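Local coordinates for 4-hydroxybenzoyl-CoA thioesterase (Bacillus halodurans, PDB 5WH9), which probably hydrolyses the thioester bond of acyl-coenzyme A substrates, with gentisyl-CoA the likely natural one, as a hotdog-fold thioesterase, at residues 81-92 with 103-111. Sequence-based numbering, arbitrary orientation.
Sequences RELKDKSFILEH and SGHEKRVWA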
loop_
_atom_site.group_PDB
_atom_site.type_symbol
_atom_site.label_atom_id
_atom_site.label_comp_id
_atom_site.label_asym_id
_atom_site.label_seq_id
_atom_site.Cartn_x
_atom_site.Cartn_y
_atom_site.Cartn_z
ATOM N N ARG B 81 -1.424 11.760 -25.372
ATOM C CA ARG B 81 -0.838 11.412 -26.615
ATOM C C ARG B 81 -1.447 10.435 -27.591
ATOM O O ARG B 81 -0.780 10.190 -28.539
ATOM C CB ARG B 81 0.597 11.034 -26.372
ATOM C CG ARG B 81 0.819 9.593 -26.086
ATOM C CD ARG B 81 2.077 9.169 -26.772
ATOM N NE ARG B 81 2.272 7.784 -26.546
ATOM C CZ ARG B 81 2.953 7.310 -25.543
ATOM N NH1 ARG B 81 3.524 8.106 -24.659
ATOM N NH2 ARG B 81 3.029 6.026 -25.428
ATOM N N GLU B 82 -2.584 9.807 -27.354
ATOM C CA GLU B 82 -3.172 8.965 -28.417
ATOM C C GLU B 82 -4.686 8.976 -28.433
ATOM O O GLU B 82 -5.292 7.947 -28.343
ATOM C CB GLU B 82 -2.624 7.517 -28.338
ATOM C CG GLU B 82 -2.977 6.595 -29.495
ATOM C CD GLU B 82 -1.824 5.714 -29.929
ATOM O OE1 GLU B 82 -0.697 6.004 -29.520
ATOM O OE2 GLU B 82 -2.027 4.751 -30.688
ATOM N N LEU B 83 -5.275 10.140 -28.558
ATOM C CA LEU B 83 -6.684 10.253 -28.297
ATOM C C LEU B 83 -7.514 9.614 -29.385
ATOM O O LEU B 83 -7.383 9.890 -30.517
ATOM C CB LEU B 83 -7.052 11.691 -28.025
ATOM C CG LEU B 83 -8.514 12.107 -27.947
ATOM C CD1 LEU B 83 -9.198 11.718 -26.667
ATOM C CD2 LEU B 83 -8.655 13.583 -28.212
ATOM N N LYS B 84 -8.378 8.716 -28.990
ATOM C CA LYS B 84 -9.288 8.133 -29.960
ATOM C C LYS B 84 -10.701 8.311 -29.443
ATOM O O LYS B 84 -10.902 8.940 -28.410
ATOM C CB LYS B 84 -8.956 6.663 -30.188
ATOM C CG LYS B 84 -7.494 6.435 -30.557
ATOM C CD LYS B 84 -7.296 5.059 -31.129
ATOM C CE LYS B 84 -5.897 4.541 -30.853
ATOM N NZ LYS B 84 -5.722 3.172 -31.418
ATOM N N ASP B 85 -11.680 7.778 -30.156
ATOM C CA ASP B 85 -13.055 7.919 -29.715
ATOM C C ASP B 85 -13.245 7.316 -28.323
ATOM O O ASP B 85 -13.877 7.922 -27.461
ATOM C CB ASP B 85 -14.020 7.270 -30.711
ATOM C CG ASP B 85 -15.448 7.175 -30.171
ATOM O OD1 ASP B 85 -15.951 8.180 -29.616
ATOM O OD2 ASP B 85 -16.059 6.089 -30.294
ATOM N N LYS B 86 -12.692 6.130 -28.094
ATOM C CA LYS B 86 -13.016 5.408 -26.866
ATOM C C LYS B 86 -11.860 5.208 -25.886
ATOM O O LYS B 86 -12.071 4.698 -24.785
ATOM C CB LYS B 86 -13.676 4.068 -27.201
ATOM C CG LYS B 86 -15.015 4.231 -27.907
ATOM C CD LYS B 86 -15.838 2.960 -27.880
ATOM C CE LYS B 86 -15.750 2.232 -29.205
ATOM N NZ LYS B 86 -16.475 0.937 -29.143
ATOM N N SER B 87 -10.654 5.615 -26.280
ATOM C CA SER B 87 -9.482 5.488 -25.425
ATOM C C SER B 87 -8.538 6.695 -25.552
ATOM O O SER B 87 -8.653 7.501 -26.475
ATOM C CB SER B 87 -8.716 4.210 -25.773
ATOM O OG SER B 87 -8.020 4.355 -27.004
ATOM N N PHE B 88 -7.606 6.810 -24.608
ATOM C CA PHE B 88 -6.549 7.803 -24.680
ATOM C C PHE B 88 -5.326 7.284 -23.922
ATOM O O PHE B 88 -5.446 6.404 -23.064
ATOM C CB PHE B 88 -7.018 9.158 -24.119
ATOM C CG PHE B 88 -7.340 9.135 -22.650
ATOM C CD1 PHE B 88 -8.551 8.640 -22.196
ATOM C CD2 PHE B 88 -6.441 9.619 -21.723
ATOM C CE1 PHE B 88 -8.847 8.611 -20.833
ATOM C CE2 PHE B 88 -6.731 9.597 -20.362
ATOM C CZ PHE B 88 -7.931 9.094 -19.924
ATOM N N ILE B 89 -4.153 7.812 -24.260
ATOM C CA ILE B 89 -2.911 7.480 -23.566
ATOM C C ILE B 89 -2.308 8.717 -22.898
ATOM O O ILE B 89 -2.162 9.755 -23.526
ATOM C CB ILE B 89 -1.851 6.892 -24.515
ATOM C CG1 ILE B 89 -2.299 5.548 -25.074
ATOM C CG2 ILE B 89 -0.522 6.703 -23.798
ATOM C CD1 ILE B 89 -1.257 4.944 -26.014
ATOM N N LEU B 90 -1.964 8.592 -21.622
ATOM C CA LEU B 90 -1.255 9.635 -20.898
ATOM C C LEU B 90 0.217 9.282 -20.822
ATOM O O LEU B 90 0.572 8.179 -20.407
ATOM C CB LEU B 90 -1.800 9.764 -19.476
ATOM C CG LEU B 90 -3.250 10.220 -19.338
ATOM C CD1 LEU B 90 -3.680 10.222 -17.858
ATOM C CD2 LEU B 90 -3.449 11.602 -19.961
ATOM N N GLU B 91 1.070 10.210 -21.221
ATOM C CA GLU B 91 2.489 10.072 -20.964
ATOM C C GLU B 91 2.862 10.764 -19.633
ATOM O O GLU B 91 2.426 11.891 -19.353
ATOM C CB GLU B 91 3.291 10.651 -22.123
ATOM C CG GLU B 91 4.744 10.163 -22.167
ATOM C CD GLU B 91 5.518 10.727 -23.356
ATOM O OE1 GLU B 91 5.653 10.013 -24.379
ATOM O OE2 GLU B 91 5.994 11.886 -23.270
ATOM N N HIS B 92 3.647 10.078 -18.808
ATOM C CA HIS B 92 4.072 10.614 -17.520
ATOM C C HIS B 92 5.573 10.565 -17.433
ATOM O O HIS B 92 6.171 9.511 -17.658
ATOM C CB HIS B 92 3.516 9.794 -16.350
ATOM C CG HIS B 92 2.030 9.863 -16.214
ATOM N ND1 HIS B 92 1.218 8.765 -16.379
ATOM C CD2 HIS B 92 1.207 10.901 -15.945
ATOM C CE1 HIS B 92 -0.041 9.116 -16.195
ATOM N NE2 HIS B 92 -0.076 10.408 -15.925
ATOM N N SER B 103 10.004 7.238 -16.839
ATOM C CA SER B 103 8.925 7.686 -17.716
ATOM C C SER B 103 8.052 6.528 -18.173
ATOM O O SER B 103 8.541 5.457 -18.514
ATOM C CB SER B 103 9.474 8.460 -18.917
ATOM O OG SER B 103 10.445 7.702 -19.617
ATOM N N GLY B 104 6.746 6.745 -18.162
ATOM C CA GLY B 104 5.849 5.723 -18.622
ATOM C C GLY B 104 4.622 6.267 -19.293
ATOM O O GLY B 104 4.528 7.453 -19.614
ATOM N N HIS B 105 3.662 5.387 -19.514
ATOM C CA HIS B 105 2.377 5.835 -20.012
ATOM C C HIS B 105 1.291 4.932 -19.480
ATOM O O HIS B 105 1.559 3.846 -18.961
ATOM C CB HIS B 105 2.353 5.878 -21.551
ATOM C CG HIS B 105 2.512 4.542 -22.200
ATOM N ND1 HIS B 105 1.444 3.703 -22.454
ATOM C CD2 HIS B 105 3.615 3.894 -22.648
ATOM C CE1 HIS B 105 1.884 2.596 -23.026
ATOM N NE2 HIS B 105 3.197 2.688 -23.156
ATOM N N GLU B 106 0.064 5.404 -19.597
ATOM C CA GLU B 106 -1.109 4.626 -19.287
ATOM C C GLU B 106 -1.997 4.675 -20.532
ATOM O O GLU B 106 -2.248 5.749 -21.076
ATOM C CB GLU B 106 -1.851 5.266 -18.107
ATOM C CG GLU B 106 -1.063 5.339 -16.798
ATOM C CD GLU B 106 -1.832 6.026 -15.678
ATOM O OE1 GLU B 106 -1.748 5.551 -14.527
ATOM O OE2 GLU B 106 -2.501 7.058 -15.932
ATOM N N LYS B 107 -2.449 3.523 -21.006
ATOM C CA LYS B 107 -3.572 3.501 -21.930
ATOM C C LYS B 107 -4.851 3.382 -21.119
ATOM O O LYS B 107 -4.991 2.471 -20.302
ATOM C CB LYS B 107 -3.477 2.322 -22.887
ATOM C CG LYS B 107 -4.570 2.330 -23.955
ATOM C CD LYS B 107 -4.171 1.524 -25.198
ATOM C CE LYS B 107 -5.325 1.489 -26.192
ATOM N NZ LYS B 107 -4.964 0.868 -27.510
ATOM N N ARG B 108 -5.780 4.306 -21.325
ATOM C CA ARG B 108 -7.037 4.270 -20.587
ATOM C C ARG B 108 -8.253 4.384 -21.505
ATOM O O ARG B 108 -8.184 4.942 -22.604
ATOM C CB ARG B 108 -7.081 5.369 -19.519
ATOM C CG ARG B 108 -5.979 5.311 -18.467
ATOM C CD ARG B 108 -6.151 6.457 -17.475
ATOM N NE ARG B 108 -5.197 6.445 -16.370
ATOM C CZ ARG B 108 -5.455 5.950 -15.160
ATOM N NH1 ARG B 108 -6.639 5.411 -14.902
ATOM N NH2 ARG B 108 -4.530 5.992 -14.207
ATOM N N VAL B 109 -9.374 3.854 -21.039
ATOM C CA VAL B 109 -10.616 3.946 -21.781
ATOM C C VAL B 109 -11.608 4.701 -20.924
ATOM O O VAL B 109 -11.267 5.113 -19.820
ATOM C CB VAL B 109 -11.170 2.551 -22.142
ATOM C CG1 VAL B 109 -10.211 1.843 -23.086
ATOM C CG2 VAL B 109 -11.413 1.723 -20.895
ATOM N N TRP B 110 -12.822 4.897 -21.424
ATOM C CA TRP B 110 -13.862 5.540 -20.639
ATOM C C TRP B 110 -14.958 4.531 -20.369
ATOM O O TRP B 110 -15.384 3.826 -21.285
ATOM C CB TRP B 110 -14.426 6.741 -21.390
ATOM C CG TRP B 110 -14.981 7.796 -20.483
ATOM C CD1 TRP B 110 -16.269 7.909 -20.047
ATOM C CD2 TRP B 110 -14.260 8.887 -19.893
ATOM N NE1 TRP B 110 -16.397 9.004 -19.232
ATOM C CE2 TRP B 110 -15.178 9.619 -19.117
ATOM C CE3 TRP B 110 -12.924 9.317 -19.951
ATOM C CZ2 TRP B 110 -14.809 10.762 -18.402
ATOM C CZ3 TRP B 110 -12.554 10.449 -19.237
ATOM C CH2 TRP B 110 -13.493 11.160 -18.475
ATOM N N ALA B 111 -15.407 4.447 -19.118
ATOM C CA ALA B 111 -16.436 3.479 -18.744
ATOM C C ALA B 111 -17.495 4.066 -17.813
ATOM O O ALA B 111 -17.300 5.141 -17.223
ATOM C CB ALA B 111 -15.807 2.237 -18.114
#
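Phe88 and Arg108 face each other as a hydrogen-bonded pair in the antiparallel hairpin of 87-92 with 103-111. Their reciprocal bonds are nearly linear: Arg108 N reaches Phe88 O at 2.7 Å with an N-H...O angle of 174°. Leu90 with Glu106 and His92 with Gly104 repeat the pattern, giving six firm backbone bonds; beyond them, Trp110 N to Lys86 O is weak at 3.4 Å.

The tightly packed side carries Phe88, Leu90, His92, Glu106 and Arg108. With chi1 at 65°, Phe88 sets its CG between its own backbone N and carbonyl carbon, and the ring lies under the Arg108 aliphatic chain: CB of Arg108 stands over the ring face, 4.2 Å from the Phe88 centroid, a CH-pi contact. Arg108 stretches out from CG to NE and offers NE to Glu106 OE2 at 2.8 Å. That oxygen lies in the guanidinium plane, yet is approached from above its own carboxylate plane. Leu90 CD1 packs 3.9 Å from Glu106 OE2, bringing an apolar methyl against this salt bridge.

The other face, with Ser87, Ile89, Glu91, His105, Lys107 and Val109, is looser and more open to solvent, although Ile89 is buried. Here Arg81 NH2 sits over one face of the His105 imidazole, 3.6 Å from His105 CD2, its guanidinium tilted 66° to the ring. Arg81 also pairs with Glu91, whose other oxygen bonds His93.

This hairpin is central to the curled hotdog sheet, flanked by strands 73-80 and 57-64. Helix 25-40 covers the Leu90 face, where its Asp31 bridges Arg108, while Tyr23 of the second subunit hydrogen-bonds Glu106.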